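PLP-Dependent L-Arginine Hydroxylase MppP (Streptomyces wadayamensis, PDB 6C9B) is a PLP-dependent oxidase that acts on L-arginine, yielding 4-hydroxy-2-ketoarginine and 2-ketoarginine as products. Local coordinates at residues Arg107-Pro113 and Asp128-Glu134; Gly139-Ser143 and Arg173-Gln177; Ile60-Ala64 and Leu259-Arg263. One frame throughout, in Å; residues are numbered along the deposited sequence. Where two conformers were deposited one is given.

Contact 1: Arg107-Pro113 and Asp128-Glu134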
loop_
_atom_site.group_PDB
_atom_site.type_symbol
_atom_site.label_atom_id
_atom_site.label_comp_id
_atom_site.label_asym_id
_atom_site.label_seq_id
_atom_site.Cartn_x
_atom_site.Cartn_y
_atom_site.Cartn_z
ATOM N N ARG B 107 -2.920 4.118 24.902
ATOM C CA ARG B 107 -3.923 5.147 24.601
ATOM C C ARG B 107 -3.287 6.278 23.798
ATOM O O ARG B 107 -2.117 6.631 24.008
ATOM C CB ARG B 107 -4.548 5.707 25.898
ATOM C CG ARG B 107 -4.956 4.650 26.913
ATOM C CD ARG B 107 -6.185 5.070 27.742
ATOM N NE ARG B 107 -6.090 6.432 28.243
ATOM C CZ ARG B 107 -7.132 7.210 28.526
ATOM N NH1 ARG B 107 -6.929 8.437 28.986
ATOM N NH2 ARG B 107 -8.373 6.776 28.341
ATOM N N VAL B 108 -4.066 6.853 22.876
ATOM C CA VAL B 108 -3.614 7.934 22.000
ATOM C C VAL B 108 -4.618 9.068 22.075
ATOM O O VAL B 108 -5.824 8.832 21.965
ATOM C CB VAL B 108 -3.474 7.445 20.541
ATOM C CG1 VAL B 108 -3.070 8.545 19.591
ATOM C CG2 VAL B 108 -2.499 6.297 20.467
ATOM N N ALA B 109 -4.130 10.293 22.287
ATOM C CA ALA B 109 -4.976 11.474 22.159
ATOM C C ALA B 109 -4.992 11.869 20.689
ATOM O O ALA B 109 -3.931 11.979 20.063
ATOM C CB ALA B 109 -4.450 12.605 23.043
ATOM N N LEU B 110 -6.196 12.010 20.114
ATOM C CA LEU B 110 -6.366 12.226 18.690
ATOM C C LEU B 110 -7.310 13.391 18.434
ATOM O O LEU B 110 -8.370 13.490 19.065
ATOM C CB LEU B 110 -6.924 10.975 18.009
ATOM C CG LEU B 110 -7.229 11.055 16.527
ATOM C CD1 LEU B 110 -5.998 11.336 15.691
ATOM C CD2 LEU B 110 -7.819 9.759 16.089
ATOM N N VAL B 111 -6.907 14.288 17.535
ATOM C CA VAL B 111 -7.776 15.421 17.208
ATOM C C VAL B 111 -9.111 14.922 16.655
ATOM O O VAL B 111 -9.190 13.910 15.948
ATOM C CB VAL B 111 -7.076 16.383 16.231
ATOM C CG1 VAL B 111 -6.771 15.706 14.883
ATOM C CG2 VAL B 111 -7.916 17.634 16.038
ATOM N N HIS B 112 -10.181 15.625 17.017
ATOM C CA HIS B 112 -11.537 15.225 16.681
ATOM C C HIS B 112 -12.268 16.488 16.235
ATOM O O HIS B 112 -12.266 17.485 16.966
ATOM C CB HIS B 112 -12.205 14.608 17.915
ATOM C CG HIS B 112 -13.605 14.142 17.691
ATOM N ND1 HIS B 112 -14.708 14.821 18.177
ATOM C CD2 HIS B 112 -14.085 13.049 17.058
ATOM C CE1 HIS B 112 -15.804 14.167 17.835
ATOM N NE2 HIS B 112 -15.456 13.089 17.160
ATOM N N PRO B 113 -12.887 16.503 15.048
ATOM C CA PRO B 113 -12.935 15.463 14.028
ATOM C C PRO B 113 -11.622 15.344 13.291
ATOM O O PRO B 113 -10.766 16.239 13.373
ATOM C CB PRO B 113 -14.043 15.955 13.098
ATOM C CG PRO B 113 -13.853 17.460 13.147
ATOM C CD PRO B 113 -13.546 17.746 14.598
ATOM N N ASP B 128 -6.473 2.590 22.433
ATOM C CA ASP B 128 -7.632 3.304 22.958
ATOM C C ASP B 128 -7.480 4.769 22.603
ATOM O O ASP B 128 -6.383 5.325 22.693
ATOM C CB ASP B 128 -7.719 3.132 24.470
ATOM C CG ASP B 128 -9.023 3.674 25.064
ATOM O OD1 ASP B 128 -10.058 3.697 24.364
ATOM O OD2 ASP B 128 -9.007 4.068 26.246
ATOM N N LEU B 129 -8.567 5.400 22.175
ATOM C CA LEU B 129 -8.488 6.764 21.679
ATOM C C LEU B 129 -9.160 7.741 22.634
ATOM O O LEU B 129 -10.259 7.481 23.141
ATOM C CB LEU B 129 -9.146 6.893 20.321
ATOM C CG LEU B 129 -8.543 6.040 19.233
ATOM C CD1 LEU B 129 -9.336 6.228 17.912
ATOM C CD2 LEU B 129 -7.085 6.396 19.062
ATOM N N VAL B 130 -8.500 8.872 22.855
ATOM C CA VAL B 130 -9.061 9.969 23.640
ATOM C C VAL B 130 -9.253 11.143 22.689
ATOM O O VAL B 130 -8.263 11.656 22.157
ATOM C CB VAL B 130 -8.146 10.373 24.807
ATOM C CG1 VAL B 130 -8.836 11.453 25.623
ATOM C CG2 VAL B 130 -7.805 9.191 25.652
ATOM N N PRO B 131 -10.482 11.605 22.435
ATOM C CA PRO B 131 -10.654 12.730 21.507
ATOM C C PRO B 131 -10.217 14.053 22.111
ATOM O O PRO B 131 -10.468 14.322 23.286
ATOM C CB PRO B 131 -12.159 12.740 21.245
ATOM C CG PRO B 131 -12.756 12.156 22.460
ATOM C CD PRO B 131 -11.787 11.082 22.891
ATOM N N VAL B 132 -9.568 14.877 21.294
ATOM C CA VAL B 132 -9.230 16.253 21.658
ATOM C C VAL B 132 -9.901 17.160 20.642
ATOM O O VAL B 132 -9.563 17.118 19.455
ATOM C CB VAL B 132 -7.717 16.496 21.683
ATOM C CG1 VAL B 132 -7.421 17.896 22.200
ATOM C CG2 VAL B 132 -7.028 15.456 22.542
ATOM N N GLU B 133 -10.885 17.944 21.098
ATOM C CA GLU B 133 -11.577 18.843 20.187
ATOM C C GLU B 133 -10.621 19.934 19.728
ATOM O O GLU B 133 -9.661 20.283 20.420
ATOM C CB GLU B 133 -12.790 19.494 20.861
ATOM C CG GLU B 133 -13.858 18.505 21.298
ATOM C CD GLU B 133 -14.608 17.863 20.127
ATOM O OE1 GLU B 133 -14.907 18.552 19.117
ATOM O OE2 GLU B 133 -14.915 16.663 20.241
ATOM N N GLU B 134 -10.937 20.519 18.573
ATOM C CA GLU B 134 -10.015 21.473 17.974
ATOM C C GLU B 134 -9.802 22.681 18.870
ATOM O O GLU B 134 -8.679 23.173 18.984
ATOM C CB GLU B 134 -10.510 21.890 16.588
ATOM C CG GLU B 134 -10.353 20.808 15.590
ATOM C CD GLU B 134 -10.670 21.236 14.192
ATOM O OE1 GLU B 134 -11.773 21.823 14.017
ATOM O OE2 GLU B 134 -9.819 20.979 13.300
HETATM O O HOH W 1 -13.573 19.809 17.325
#

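Contact 2: Gly139-Ser143 and Arg173-Gln177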
loop_
_atom_site.group_PDB
_atom_site.type_symbol
_atom_site.label_atom_id
_atom_site.label_comp_id
_atom_site.label_asym_id
_atom_site.label_seq_id
_atom_site.Cartn_x
_atom_site.Cartn_y
_atom_site.Cartn_z
ATOM N N GLY B 139 -6.196 26.008 21.479
ATOM C CA GLY B 139 -6.402 27.151 22.355
ATOM C C GLY B 139 -5.713 27.060 23.697
ATOM O O GLY B 139 -5.523 28.093 24.349
ATOM N N ALA B 140 -5.324 25.858 24.137
ATOM C CA ALA B 140 -4.786 25.730 25.484
ATOM C C ALA B 140 -3.800 24.578 25.534
ATOM O O ALA B 140 -3.857 23.666 24.717
ATOM C CB ALA B 140 -5.900 25.497 26.500
ATOM N N ASP B 141 -2.899 24.632 26.516
ATOM C CA ASP B 141 -2.046 23.482 26.767
ATOM C C ASP B 141 -2.914 22.259 27.041
ATOM O O ASP B 141 -3.992 22.358 27.631
ATOM C CB ASP B 141 -1.148 23.722 27.977
ATOM C CG ASP B 141 -0.073 24.743 27.747
ATOM O OD1 ASP B 141 -0.018 25.369 26.681
ATOM O OD2 ASP B 141 0.750 24.919 28.681
ATOM N N LEU B 142 -2.432 21.083 26.652
ATOM C CA LEU B 142 -3.063 19.857 27.121
ATOM C C LEU B 142 -2.815 19.656 28.610
ATOM O O LEU B 142 -1.794 20.080 29.173
ATOM C CB LEU B 142 -2.543 18.644 26.346
ATOM C CG LEU B 142 -2.736 18.733 24.836
ATOM C CD1 LEU B 142 -2.178 17.469 24.142
ATOM C CD2 LEU B 142 -4.204 18.952 24.479
ATOM N N SER B 143 -3.779 19.019 29.272
ATOM C CA SER B 143 -3.692 18.870 30.714
ATOM C C SER B 143 -2.637 17.827 31.071
ATOM O O SER B 143 -2.327 16.923 30.295
ATOM C CB SER B 143 -5.056 18.485 31.294
ATOM O OG SER B 143 -5.352 17.128 31.030
ATOM N N ARG B 173 4.643 24.573 21.737
ATOM C CA ARG B 173 4.219 24.262 23.098
ATOM C C ARG B 173 3.829 22.794 23.241
ATOM O O ARG B 173 4.163 22.144 24.242
ATOM C CB ARG B 173 3.059 25.164 23.510
ATOM C CG ARG B 173 2.600 24.926 24.939
ATOM C CD ARG B 173 3.696 25.316 25.961
ATOM N NE ARG B 173 3.473 24.691 27.261
ATOM C CZ ARG B 173 4.428 24.222 28.066
ATOM N NH1 ARG B 173 5.717 24.281 27.725
ATOM N NH2 ARG B 173 4.083 23.676 29.225
ATOM N N LEU B 174 3.126 22.249 22.255
ATOM C CA LEU B 174 2.729 20.844 22.316
ATOM C C LEU B 174 3.954 19.928 22.309
ATOM O O LEU B 174 4.013 18.942 23.047
ATOM C CB LEU B 174 1.813 20.546 21.132
ATOM C CG LEU B 174 1.151 19.182 21.053
ATOM C CD1 LEU B 174 0.283 18.912 22.271
ATOM C CD2 LEU B 174 0.283 19.137 19.796
ATOM N N ALA B 175 4.936 20.228 21.459
ATOM C CA ALA B 175 6.148 19.421 21.441
ATOM C C ALA B 175 6.916 19.539 22.760
ATOM O O ALA B 175 7.484 18.553 23.247
ATOM C CB ALA B 175 7.030 19.822 20.264
ATOM N N GLU B 176 6.955 20.736 23.355
ATOM C CA GLU B 176 7.569 20.872 24.672
ATOM C C GLU B 176 6.835 20.036 25.717
ATOM O O GLU B 176 7.477 19.385 26.543
ATOM C CB GLU B 176 7.605 22.333 25.098
ATOM C CG GLU B 176 8.530 23.193 24.256
ATOM C CD GLU B 176 8.407 24.667 24.587
ATOM O OE1 GLU B 176 7.574 25.039 25.441
ATOM O OE2 GLU B 176 9.133 25.468 23.977
ATOM N N GLN B 177 5.490 20.066 25.708
ATOM C CA GLN B 177 4.704 19.257 26.637
ATOM C C GLN B 177 4.978 17.769 26.447
ATOM O O GLN B 177 5.157 17.042 27.438
ATOM C CB GLN B 177 3.208 19.529 26.481
ATOM C CG GLN B 177 2.731 20.938 26.834
ATOM C CD GLN B 177 1.265 20.939 27.072
ATOM O OE1 GLN B 177 0.447 21.059 26.119
ATOM N NE2 GLN B 177 0.890 20.727 28.333
#

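Contact 3: Ile60-Ala64 and Leu259-Arg263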
loop_
_atom_site.group_PDB
_atom_site.type_symbol
_atom_site.label_atom_id
_atom_site.label_comp_id
_atom_site.label_asym_id
_atom_site.label_seq_id
_atom_site.Cartn_x
_atom_site.Cartn_y
_atom_site.Cartn_z
ATOM N N ILE B 60 17.301 8.782 -6.718
ATOM C CA ILE B 60 16.013 9.325 -7.125
ATOM C C ILE B 60 15.181 9.648 -5.893
ATOM O O ILE B 60 14.563 10.718 -5.797
ATOM C CB ILE B 60 15.296 8.336 -8.064
ATOM C CG1 ILE B 60 16.111 8.145 -9.348
ATOM C CG2 ILE B 60 13.897 8.845 -8.424
ATOM C CD1 ILE B 60 15.580 7.019 -10.232
ATOM N N GLU B 61 15.179 8.743 -4.915
ATOM C CA GLU B 61 14.425 8.994 -3.690
ATOM C C GLU B 61 14.934 10.235 -2.968
ATOM O O GLU B 61 14.142 11.073 -2.517
ATOM C CB GLU B 61 14.510 7.789 -2.769
ATOM C CG GLU B 61 13.618 7.932 -1.528
ATOM C CD GLU B 61 13.747 6.782 -0.550
ATOM O OE1 GLU B 61 12.785 6.565 0.213
ATOM O OE2 GLU B 61 14.806 6.114 -0.514
ATOM N N SER B 62 16.253 10.384 -2.856
ATOM C CA SER B 62 16.796 11.553 -2.173
ATOM C C SER B 62 16.393 12.842 -2.878
ATOM O O SER B 62 16.108 13.854 -2.224
ATOM C CB SER B 62 18.319 11.449 -2.080
ATOM O OG SER B 62 18.701 10.569 -1.038
ATOM N N GLU B 63 16.371 12.829 -4.214
ATOM C CA GLU B 63 15.975 14.027 -4.957
ATOM C C GLU B 63 14.488 14.315 -4.799
ATOM O O GLU B 63 14.080 15.483 -4.734
ATOM C CB GLU B 63 16.333 13.861 -6.438
ATOM C CG GLU B 63 17.822 13.648 -6.665
ATOM C CD GLU B 63 18.176 13.190 -8.071
ATOM O OE1 GLU B 63 19.380 13.180 -8.374
ATOM O OE2 GLU B 63 17.271 12.823 -8.859
ATOM N N ALA B 64 13.668 13.264 -4.768
ATOM C CA ALA B 64 12.231 13.438 -4.574
ATOM C C ALA B 64 11.943 14.044 -3.205
ATOM O O ALA B 64 11.182 15.012 -3.088
ATOM C CB ALA B 64 11.503 12.106 -4.725
ATOM N N LEU B 259 8.731 7.978 -7.429
ATOM C CA LEU B 259 9.604 8.963 -6.805
ATOM C C LEU B 259 10.074 9.993 -7.823
ATOM O O LEU B 259 10.141 11.195 -7.533
ATOM C CB LEU B 259 10.791 8.248 -6.168
ATOM C CG LEU B 259 10.448 7.353 -4.979
ATOM C CD1 LEU B 259 11.593 6.431 -4.666
ATOM C CD2 LEU B 259 10.068 8.210 -3.787
ATOM N N ALA B 260 10.385 9.537 -9.035
ATOM C CA ALA B 260 10.735 10.476 -10.101
ATOM C C ALA B 260 9.570 11.412 -10.395
ATOM O O ALA B 260 9.759 12.619 -10.575
ATOM C CB ALA B 260 11.146 9.716 -11.360
ATOM N N LEU B 261 8.350 10.878 -10.433
ATOM C CA LEU B 261 7.192 11.734 -10.661
ATOM C C LEU B 261 7.037 12.764 -9.551
ATOM O O LEU B 261 6.737 13.932 -9.821
ATOM C CB LEU B 261 5.924 10.885 -10.798
ATOM C CG LEU B 261 5.687 10.218 -12.140
ATOM C CD1 LEU B 261 4.530 9.248 -12.038
ATOM C CD2 LEU B 261 5.372 11.294 -13.181
ATOM N N ILE B 262 7.221 12.349 -8.295
ATOM C CA ILE B 262 7.105 13.284 -7.183
ATOM C C ILE B 262 8.142 14.385 -7.321
ATOM O O ILE B 262 7.871 15.570 -7.066
ATOM C CB ILE B 262 7.270 12.530 -5.859
ATOM C CG1 ILE B 262 6.055 11.641 -5.620
ATOM C CG2 ILE B 262 7.482 13.520 -4.703
ATOM C CD1 ILE B 262 6.243 10.647 -4.488
ATOM N N ARG B 263 9.354 14.005 -7.706
ATOM C CA ARG B 263 10.405 14.992 -7.920
ATOM C C ARG B 263 9.988 16.009 -8.977
ATOM O O ARG B 263 10.137 17.218 -8.785
ATOM C CB ARG B 263 11.690 14.278 -8.341
ATOM C CG ARG B 263 12.905 15.180 -8.552
ATOM C CD ARG B 263 14.007 14.389 -9.214
ATOM N NE ARG B 263 13.644 14.035 -10.591
ATOM C CZ ARG B 263 14.179 13.032 -11.274
ATOM N NH1 ARG B 263 15.130 12.278 -10.746
ATOM N NH2 ARG B 263 13.761 12.781 -12.502
#

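Contact 1: Arg107-Pro113 and Asp128-Glu134
Val108 and Leu110 bond through their backbones to Asp128, Val130 and Val132 on the parallel neighbouring strand. Five backbone hydrogen bonds join the strands, alternating in the parallel manner. They start with Val108 N to Asp128 O at 2.8 Å and end with His112 N to Val132 O at 2.9 Å. The last is the most bent, 141° at the hydrogen.

Polar side chains close both ends. His112 ND1 donates to Glu133 OE2 at 2.8 Å, on its syn side but well out of the carboxylate plane. With CG anti to the backbone N (chi1 -179°), the ring lies alongside Glu133, its plane 79° from the carboxylate. A water joins His112 O, Glu133 OE1 and Glu134 N. Arg107 NH2 and Asp128 OD2 form a salt bridge at 3.5 Å whose hydrogen bond is weak. Arg107 NH1 bonds Ser149, and Val130 CG2 sits over one guanidinium face.

Apolar contacts lie on both sheet faces: Ala109 CB meets Val132 CG2 at 3.9 Å, and Val108 CB meets Leu129 CD2.

The pair belongs to a beta-alpha-beta unit. Helix 116-124 packs on Leu110 and Leu129, helix 134-139 on Val111 and Val132. Strand 152-156 continues the sheet beyond 107-112; strand 128-133 is one of its two edge strands within this chain.

Contact 2: Gly139-Ser143 and Arg173-Gln177
Gln177 reaches from helix 168-181 to the backbone of Asp141 and Leu142, in the loop between helices 134-139 and 144-149. From CB, with CG anti to the carbonyl carbon (chi1 -65°) and an extended chain, the amide is carried across to Leu142. CG lies over one face of the Arg173 guanidinium, within the same helix. CD brings the amide up to Asp141 CB, at 3.8 Å. At the tip both amide atoms bond to one residue. OE1 accepts from Leu142 N at 2.9 Å, in the carbonyl plane and on a lone pair. NE2 donates to Leu142 O, also at 2.9 Å; this bond is straighter, 165° at the hydrogen. The two bonds fix the turn of the amide.

Beside it, Arg173 NE donates to Asp141 OD2 at 3.1 Å. The carboxylate sits at the guanidinium edge, but NE approaches OD2 from above the carboxylate plane. Arg173 NH1 also bonds Glu176 OE1 at 3.0 Å, and Asp141 OD1 pairs with Arg170. On the buried side Leu142 CD1 meets Leu174 CD1 at 3.4 Å, a tight methyl contact. Val153 and Val155 of strand 152-156 lie against these leucines.

A neutral amide thus satisfies the peptide N-H and C=O of the buried Leu142, while the charges pair among Asp141, Arg173, Glu176 and Arg170 at the more exposed rim.

Contact 3: Ile60-Ala64 and Leu259-Arg263
The Arg263 guanidinium has Glu63 OE2 at its edge, somewhat tilted from the plane. Ala260 CB, one turn back on the same helix, lies over one face, 4.1 Å above the plane and offset toward the rim. Ile60 CG2 approaches obliquely. Arg263 NH1 donates to Glu63 OE2 at 2.9 Å, with a bent angle of 138° at the hydrogen. The oxygen is met nearly along its C-O axis, and the two flat groups are turned 50° apart. The acid and the arginine run side by side, so Glu63 CB also touches Arg263 CD at 3.7 Å. Arg263 leaves its helix with CG anti to the backbone N and bends at chi3, which brings NH1 toward Glu63 OE2.

Both charges have further partners. Arg263 NH1 also pairs with Glu51, and Glu63 OE1 pairs with Arg55. Arg55 lies close to Arg263, and the two acids probably offset their like charges.

This is helix-helix packing between helix 57-71 and the long helix 256-291. The short segments run at 31° to each other, 8.2 Å apart at the axes. The contact ties an early helix of this aminotransferase-family chain to one almost 200 residues later.

The small Ala64 is consistent with the close approach. Its CA comes within 4.1 Å of the CA of Arg263, and its CB rests 3.3 Å from Leu259 O. Ile60 CG2 points across the interface to Leu259 CB at 3.9 Å and also touches Ala260 CB. Leu259 CD1 reaches the other way, to Glu61 CB at 3.7 Å. The Glu61 chain is extended, and its OE1 bonds Ser86. Ile262 CG2 borders Ala64 CB, and Ile262 also packs on Thr219 and Ala230.

How the contacts relate
Contacts 1 and 2 are neighbours, with centres 14 Å apart. They follow in series along the chain, joined by helix 134-139. They touch where Val132 CG1 packs on Leu142 CD2 at 4.1 Å. Contact 3 lies far off: its centre is 34 Å from that of contact 1 and 35 Å from that of contact 2. Both are nested in the long loop that contact 3 closes. Contacts 1 and 3 sit on opposite sides of the chain's centre. Contact 1 is nearest the functional sites. The Pro113 side chain is about 12 Å from the bound product. The Leu129 side chain is about 7 Å from that of Asp120, which binds magnesium in a structure of this protein, though none is bound to this chain here.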